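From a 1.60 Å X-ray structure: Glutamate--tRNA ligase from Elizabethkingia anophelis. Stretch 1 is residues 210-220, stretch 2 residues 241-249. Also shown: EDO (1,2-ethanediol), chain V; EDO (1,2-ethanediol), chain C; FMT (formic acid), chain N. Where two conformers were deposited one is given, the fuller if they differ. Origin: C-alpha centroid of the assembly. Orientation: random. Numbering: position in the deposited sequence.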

ATOM      1  N   TYR A 210     -15.133  13.816 -12.458  1.00 18.26           N
ATOM      2  CA  TYR A 210     -15.001  12.382 -12.197  0.55 18.25           C
ATOM      3  C   TYR A 210     -16.359  11.701 -12.106  1.00 17.91           C
ATOM      4  O   TYR A 210     -16.529  10.565 -12.559  1.00 18.28           O
ATOM      5  N   HIS A 211     -17.342  12.382 -11.495  1.00 17.66           N
ATOM      6  CA  HIS A 211     -18.649  11.762 -11.304  1.00 17.18           C
ATOM      7  C   HIS A 211     -19.256  11.325 -12.633  1.00 16.29           C
ATOM      8  O   HIS A 211     -19.729  10.192 -12.772  1.00 18.30           O
ATOM      9  N   PHE A 212     -19.268  12.234 -13.611  1.00 17.45           N
ATOM     10  CA  PHE A 212     -19.898  11.962 -14.902  1.00 15.65           C
ATOM     11  C   PHE A 212     -19.002  11.083 -15.775  1.00 15.69           C
ATOM     12  O   PHE A 212     -19.490  10.138 -16.402  1.00 15.95           O
ATOM     13  N   ALA A 213     -17.698  11.383 -15.812  1.00 16.34           N
ATOM     14  CA  ALA A 213     -16.766  10.559 -16.583  1.00 17.39           C
ATOM     15  C   ALA A 213     -16.813   9.102 -16.139  1.00 18.02           C
ATOM     16  O   ALA A 213     -16.778   8.189 -16.979  1.00 17.04           O
ATOM     17  N   ASN A 214     -16.905   8.855 -14.826  1.00 15.56           N
ATOM     18  CA  ASN A 214     -16.851   7.476 -14.367  1.00 15.14           C
ATOM     19  C   ASN A 214     -18.127   6.712 -14.695  1.00 16.48           C
ATOM     20  O   ASN A 214     -18.052   5.530 -15.044  1.00 17.30           O
ATOM     21  N   ILE A 215     -19.309   7.348 -14.619  1.00 15.55           N
ATOM     22  CA  ILE A 215     -20.495   6.570 -14.973  1.00 16.17           C
ATOM     23  C   ILE A 215     -20.536   6.330 -16.487  1.00 15.82           C
ATOM     24  O   ILE A 215     -20.943   5.254 -16.936  1.00 15.33           O
ATOM     25  N   ILE A 216     -20.096   7.309 -17.293  1.00 15.98           N
ATOM     26  CA  ILE A 216     -20.013   7.108 -18.743  1.00 15.51           C
ATOM     27  C   ILE A 216     -19.071   5.955 -19.055  1.00 17.28           C
ATOM     28  O   ILE A 216     -19.399   5.045 -19.831  1.00 19.25           O
ATOM     29  N   ASP A 217     -17.894   5.966 -18.434  1.00 15.95           N
ATOM     30  CA  ASP A 217     -16.909   4.954 -18.798  1.00 15.82           C
ATOM     31  C   ASP A 217     -17.204   3.592 -18.187  1.00 17.33           C
ATOM     32  O   ASP A 217     -16.853   2.572 -18.789  1.00 18.05           O
ATOM     33  N   ASP A 218     -17.815   3.537 -17.004  1.00 16.36           N
ATOM     34  CA  ASP A 218     -18.241   2.243 -16.482  1.00 16.40           C
ATOM     35  C   ASP A 218     -19.301   1.623 -17.383  1.00 19.13           C
ATOM     36  O   ASP A 218     -19.296   0.411 -17.624  1.00 18.76           O
ATOM     37  N   HIS A 219     -20.197   2.446 -17.930  1.00 16.08           N
ATOM     38  CA  HIS A 219     -21.163   1.950 -18.901  1.00 17.09           C
ATOM     39  C   HIS A 219     -20.474   1.482 -20.180  1.00 20.46           C
ATOM     40  O   HIS A 219     -20.685   0.345 -20.629  1.00 19.64           O
ATOM     41  N   GLU A 220     -19.643   2.349 -20.782  1.00 17.54           N
ATOM     42  CA  GLU A 220     -19.013   2.021 -22.057  1.00 18.13           C
ATOM     43  C   GLU A 220     -18.097   0.808 -21.947  1.00 19.98           C
ATOM     44  O   GLU A 220     -18.012   0.003 -22.889  1.00 22.41           O
ATOM     45  N   LEU A 241     -28.456   7.905  -9.730  1.00 15.85           N
ATOM     46  CA  LEU A 241     -29.355   8.809 -10.444  1.00 15.48           C
ATOM     47  C   LEU A 241     -28.819   9.158 -11.830  1.00 15.31           C
ATOM     48  O   LEU A 241     -29.611   9.376 -12.762  1.00 16.54           O
ATOM     49  N   LEU A 242     -27.487   9.228 -11.993  1.00 14.19           N
ATOM     50  CA  LEU A 242     -26.941   9.491 -13.319  1.00 13.73           C
ATOM     51  C   LEU A 242     -27.222   8.338 -14.277  1.00 14.19           C
ATOM     52  O   LEU A 242     -27.556   8.574 -15.442  1.00 15.25           O
ATOM     53  N   TYR A 243     -27.084   7.089 -13.816  1.00 15.98           N
ATOM     54  CA  TYR A 243     -27.433   5.964 -14.686  1.00 16.26           C
ATOM     55  C   TYR A 243     -28.896   6.050 -15.090  1.00 15.95           C
ATOM     56  O   TYR A 243     -29.229   5.880 -16.266  1.00 17.62           O
ATOM     57  N   GLU A 244     -29.770   6.387 -14.142  1.00 15.58           N
ATOM     58  CA  GLU A 244     -31.182   6.570 -14.470  1.00 15.01           C
ATOM     59  C   GLU A 244     -31.372   7.673 -15.508  1.00 17.87           C
ATOM     60  O   GLU A 244     -32.138   7.512 -16.472  1.00 18.10           O
ATOM     61  N   ALA A 245     -30.690   8.807 -15.328  1.00 15.03           N
ATOM     62  CA  ALA A 245     -30.834   9.924 -16.260  1.00 15.48           C
ATOM     63  C   ALA A 245     -30.457   9.516 -17.681  1.00 17.30           C
ATOM     64  O   ALA A 245     -31.070   9.986 -18.653  1.00 19.96           O
ATOM     65  N   MET A 246     -29.501   8.606 -17.816  1.00 17.59           N
ATOM     66  CA  MET A 246     -28.996   8.182 -19.110  1.00 16.29           C
ATOM     67  C   MET A 246     -29.774   7.015 -19.697  1.00 17.46           C
ATOM     68  O   MET A 246     -29.494   6.611 -20.837  1.00 19.73           O
ATOM     69  N   GLY A 247     -30.746   6.490 -18.959  1.00 17.86           N
ATOM     70  CA  GLY A 247     -31.493   5.315 -19.371  1.00 18.23           C
ATOM     71  C   GLY A 247     -30.713   4.026 -19.285  1.00 17.76           C
ATOM     72  O   GLY A 247     -30.986   3.094 -20.059  1.00 20.80           O
ATOM     73  N   TRP A 248     -29.759   3.941 -18.356  1.00 19.86           N
ATOM     74  CA  TRP A 248     -28.826   2.827 -18.248  1.00 17.90           C
ATOM     75  C   TRP A 248     -29.010   2.070 -16.938  1.00 17.80           C
ATOM     76  O   TRP A 248     -29.551   2.596 -15.957  1.00 21.59           O
ATOM     77  N   ASP A 249     -28.550   0.819 -16.942  1.00 22.15           N
ATOM     78  CA  ASP A 249     -28.512  -0.011 -15.745  1.00 21.57           C
ATOM     79  C   ASP A 249     -27.206   0.209 -14.994  1.00 21.96           C
ATOM     80  O   ASP A 249     -26.126   0.126 -15.583  1.00 23.43           O
TER

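The contact between helix 210-220 and the segment 241-249 is built around Ile215, whose CA-to-CB bond points toward the second stretch. Its chi1 lies in the p well (69°) and its chi2, at 101°, falls between wells. In this conformation CD1 reaches a pocket lined by three residues: it lies 3.9 Å from Leu242 CB, 4.1 Å from Met246 CG and 3.9 Å from Trp248 CZ3. Its CB and CG2 pack against Tyr243. Ile215 CG2 is 3.7 Å from Tyr243 CE2, and Ile215 CB sits over the face of the tyrosine ring, 4.1 Å from its centroid, in a CH-pi contact.

Such penetration by one side chain suits two helices whose axes cross at -61° and come no closer than 10.3 Å, so that side chains rather than backbones fill the gap. Leu242 (m, t) points toward the first helix, and its CD1 approaches the carbonyl of His211, with Leu242 CD1 4.0 Å from His211 O. Met246, m at all three chi angles, also points inward. Phe212 leaves its helix sideways, but its t rotamer (chi1 -164°) brings the ring nearer, and Phe212 CE1 lies 4.3 Å from Met246 SD, the sulfur being at the ring edge. The CA-to-CB bond of Ile216 points away, and its closest atom to the tryptophan is in the backbone, with Ile216 CA 4.0 Å from Trp248 CZ3.

Trp248 follows the turn at Gly247, where a positive phi and a Schellman motif end the helical run. The hydrogen bond from Trp248 N to Tyr243 O (2.9 Å) ties the residue back to the last turn; its CA-to-CB bond points toward the first helix, and chi1 is in the m well. There the indole meets His219, whose t rotamer (178°) lays the imidazole flat on the five-membered ring of the indole. The two planes are 3° apart and the centroids 3.4 Å, a face-to-face stack. His219 CB adds a CH-pi contact, 4.0 Å from the centroid of the six-membered ring. Although His219 NE2 and Trp248 NE1 are also 3.4 Å apart, they are not hydrogen-bonded, as expected for rings lying one over the other.

No direct hydrogen bond joins the two stretches; polar links at the margin run through small molecules. A water bridges His219 and Asp249, 2.9 Å from His219 ND1 and donating to Asp249 O at 2.7 Å. Tyr243 (chi1 m) leaves its helix sideways, yet its end comes nearer, placing OH 3.3 Å from Asp218 CB. The hydroxyl donates to O2 of an ethanediol (Tyr243 OH to EDO O2, 2.6 Å), which in turn donates to Asp218 (EDO O2 to Asp218 OD1, 2.7 Å). This diol, probably from the crystallisation liquor, thus connects the phenol to the carboxylate. Farther out, a second ethanediol donates from its O1 to Asp249 OD1 over a very short 2.5 Å.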

ATOM      1  CB  TYR A 210     -14.240  12.120 -10.892  0.55 21.63           C
ATOM      2  CG  TYR A 210     -12.784  12.527 -10.842  0.55 20.18           C
ATOM      3  CD1 TYR A 210     -11.991  12.552 -11.984  0.55 24.43           C
ATOM      4  CD2 TYR A 210     -12.198  12.865  -9.631  0.55 22.14           C
ATOM      5  CE1 TYR A 210     -10.647  12.915 -11.911  0.55 23.28           C
ATOM      6  CE2 TYR A 210     -10.874  13.228  -9.552  0.55 26.48           C
ATOM      7  CZ  TYR A 210     -10.105  13.251 -10.690  0.55 28.43           C
ATOM      8  OH  TYR A 210      -8.785  13.618 -10.589  0.55 27.22           O
ATOM      9  CB  HIS A 211     -19.589  12.740 -10.607  1.00 18.55           C
ATOM     10  CG  HIS A 211     -19.180  13.087  -9.211  1.00 16.36           C
ATOM     11  ND1 HIS A 211     -19.161  12.169  -8.186  1.00 16.99           N
ATOM     12  CD2 HIS A 211     -18.794  14.269  -8.670  1.00 23.03           C
ATOM     13  CE1 HIS A 211     -18.770  12.767  -7.073  1.00 18.86           C
ATOM     14  NE2 HIS A 211     -18.554  14.043  -7.337  1.00 23.08           N
ATOM     15  CB  PHE A 212     -20.207  13.294 -15.582  1.00 16.47           C
ATOM     16  CG  PHE A 212     -21.184  13.221 -16.748  1.00 16.62           C
ATOM     17  CD1 PHE A 212     -22.227  12.301 -16.782  1.00 15.98           C
ATOM     18  CD2 PHE A 212     -21.055  14.120 -17.797  1.00 20.96           C
ATOM     19  CE1 PHE A 212     -23.129  12.281 -17.862  1.00 17.77           C
ATOM     20  CE2 PHE A 212     -21.945  14.109 -18.883  1.00 19.36           C
ATOM     21  CZ  PHE A 212     -22.981  13.191 -18.910  1.00 17.08           C
ATOM     22  CB  ALA A 213     -15.340  11.101 -16.457  1.00 17.34           C
ATOM     23  CB  ASN A 214     -16.532   7.408 -12.875  1.00 18.32           C
ATOM     24  CG  ASN A 214     -15.065   7.607 -12.595  1.00 23.25           C
ATOM     25  OD1 ASN A 214     -14.227   7.407 -13.480  1.00 24.03           O
ATOM     26  ND2 ASN A 214     -14.738   8.004 -11.376  1.00 21.94           N
ATOM     27  CB  ILE A 215     -21.805   7.197 -14.427  1.00 17.55           C
ATOM     28  CG1 ILE A 215     -22.174   8.511 -15.115  1.00 19.90           C
ATOM     29  CG2 ILE A 215     -21.748   7.336 -12.894  1.00 16.21           C
ATOM     30  CD1 ILE A 215     -23.263   8.334 -16.178  1.00 20.90           C
ATOM     31  CB  ILE A 216     -19.546   8.395 -19.446  1.00 16.27           C
ATOM     32  CG1 ILE A 216     -20.659   9.462 -19.428  1.00 16.35           C
ATOM     33  CG2 ILE A 216     -19.056   8.091 -20.895  1.00 18.98           C
ATOM     34  CD1 ILE A 216     -20.164  10.853 -19.761  1.00 17.12           C
ATOM     35  CB  ASP A 217     -15.505   5.418 -18.412  1.00 15.93           C
ATOM     36  CG  ASP A 217     -15.000   6.562 -19.294  1.00 17.04           C
ATOM     37  OD1 ASP A 217     -15.557   6.784 -20.400  1.00 17.80           O
ATOM     38  OD2 ASP A 217     -14.032   7.228 -18.882  1.00 18.67           O
ATOM     39  CB  ASP A 218     -18.728   2.387 -15.041  1.00 13.57           C
ATOM     40  CG  ASP A 218     -17.593   2.677 -14.088  1.00 15.83           C
ATOM     41  OD1 ASP A 218     -17.861   3.104 -12.950  1.00 15.55           O
ATOM     42  OD2 ASP A 218     -16.417   2.470 -14.506  1.00 17.15           O
ATOM     43  CB  HIS A 219     -22.188   3.048 -19.198  1.00 17.25           C
ATOM     44  CG  HIS A 219     -23.211   2.655 -20.218  1.00 17.89           C
ATOM     45  ND1 HIS A 219     -24.240   1.781 -19.942  1.00 22.50           N
ATOM     46  CD2 HIS A 219     -23.358   3.016 -21.512  1.00 20.19           C
ATOM     47  CE1 HIS A 219     -24.980   1.622 -21.023  1.00 22.93           C
ATOM     48  NE2 HIS A 219     -24.467   2.358 -21.993  1.00 24.85           N
ATOM     49  CB  GLU A 220     -18.225   3.222 -22.586  1.00 21.69           C
ATOM     50  CG  GLU A 220     -19.096   4.399 -23.008  1.00 23.91           C
ATOM     51  CD  GLU A 220     -20.084   4.051 -24.104  1.00 31.65           C
ATOM     52  OE1 GLU A 220     -19.681   4.026 -25.284  1.00 34.16           O
ATOM     53  OE2 GLU A 220     -21.264   3.797 -23.786  1.00 35.73           O
ATOM     54  CB  LEU A 241     -29.592  10.084  -9.620  1.00 14.31           C
ATOM     55  CG  LEU A 241     -30.543   9.905  -8.442  1.00 15.54           C
ATOM     56  CD1 LEU A 241     -30.394  11.117  -7.502  1.00 16.91           C
ATOM     57  CD2 LEU A 241     -31.977   9.789  -8.967  1.00 17.53           C
ATOM     58  CB  LEU A 242     -25.437   9.766 -13.227  1.00 13.83           C
ATOM     59  CG  LEU A 242     -25.113  11.152 -12.648  1.00 14.74           C
ATOM     60  CD1 LEU A 242     -23.605  11.239 -12.358  1.00 16.69           C
ATOM     61  CD2 LEU A 242     -25.536  12.306 -13.580  1.00 18.08           C
ATOM     62  CB  TYR A 243     -27.144   4.615 -14.016  1.00 15.54           C
ATOM     63  CG  TYR A 243     -25.677   4.266 -13.977  1.00 14.15           C
ATOM     64  CD1 TYR A 243     -25.035   3.776 -15.098  1.00 16.97           C
ATOM     65  CD2 TYR A 243     -24.942   4.430 -12.812  1.00 15.29           C
ATOM     66  CE1 TYR A 243     -23.687   3.468 -15.068  1.00 20.05           C
ATOM     67  CE2 TYR A 243     -23.584   4.129 -12.771  1.00 16.28           C
ATOM     68  CZ  TYR A 243     -22.973   3.651 -13.907  1.00 21.11           C
ATOM     69  OH  TYR A 243     -21.638   3.331 -13.876  1.00 20.23           O
ATOM     70  CB  GLU A 244     -31.966   6.882 -13.198  1.00 15.27           C
ATOM     71  CG  GLU A 244     -33.454   7.105 -13.442  1.00 19.30           C
ATOM     72  CD  GLU A 244     -34.200   7.451 -12.169  1.00 27.70           C
ATOM     73  OE1 GLU A 244     -33.795   6.992 -11.085  1.00 25.82           O
ATOM     74  OE2 GLU A 244     -35.196   8.193 -12.251  1.00 35.05           O
ATOM     75  CB  ALA A 245     -29.984  11.113 -15.794  1.00 18.20           C
ATOM     76  CB  MET A 246     -27.517   7.801 -18.996  1.00 15.78           C
ATOM     77  CG  MET A 246     -26.617   8.947 -18.480  1.00 17.30           C
ATOM     78  SD  MET A 246     -26.661  10.441 -19.489  1.00 18.74           S
ATOM     79  CE  MET A 246     -25.693   9.902 -20.912  1.00 17.13           C
ATOM     80  CB  TRP A 248     -27.365   3.311 -18.314  1.00 15.48           C
ATOM     81  CG  TRP A 248     -26.964   3.990 -19.589  1.00 18.39           C
ATOM     82  CD1 TRP A 248     -27.567   3.896 -20.817  1.00 19.03           C
ATOM     83  CD2 TRP A 248     -25.854   4.872 -19.751  1.00 15.50           C
ATOM     84  NE1 TRP A 248     -26.893   4.677 -21.731  1.00 19.96           N
ATOM     85  CE2 TRP A 248     -25.841   5.288 -21.098  1.00 18.43           C
ATOM     86  CE3 TRP A 248     -24.863   5.355 -18.881  1.00 18.25           C
ATOM     87  CZ2 TRP A 248     -24.871   6.156 -21.604  1.00 20.99           C
ATOM     88  CZ3 TRP A 248     -23.902   6.223 -19.384  1.00 16.87           C
ATOM     89  CH2 TRP A 248     -23.913   6.611 -20.737  1.00 19.50           C
ATOM     90  CB  ASP A 249     -28.640  -1.490 -16.115  1.00 27.64           C
ATOM     91  CG  ASP A 249     -29.987  -1.822 -16.714  1.00 32.60           C
ATOM     92  OD1 ASP A 249     -30.983  -1.183 -16.325  1.00 39.67           O
ATOM     93  OD2 ASP A 249     -30.040  -2.726 -17.567  1.00 41.73           O
TER
HETATM   94  C1  EDO V 621     -18.877   5.642 -10.909  1.00 48.76           C
HETATM   95  O1  EDO V 621     -19.145   6.959 -10.420  1.00 41.04           O
HETATM   96  C2  EDO V 621     -20.108   4.778 -10.704  1.00 35.50           C
HETATM   97  O2  EDO V 621     -20.158   3.771 -11.724  1.00 22.38           O
HETATM   98  C1  EDO C 622     -32.814   1.211 -18.276  1.00 61.07           C
HETATM   99  O1  EDO C 622     -32.846   0.060 -17.426  1.00 63.22           O
HETATM  100  C2  EDO C 622     -33.472   2.391 -17.571  1.00 61.61           C
HETATM  101  O2  EDO C 622     -32.722   2.759 -16.406  1.00 59.77           O
HETATM  102  C   FMT N 613     -11.159   9.271  -9.295  1.00 63.65           C
HETATM  103  O1  FMT N 613     -10.275  10.074  -9.600  1.00 60.31           O
HETATM  104  O2  FMT N 613     -11.840   8.648 -10.109  1.00 54.51           O
HETATM  105  O   HOH W   1     -24.115   0.663 -17.293  1.00 25.07           O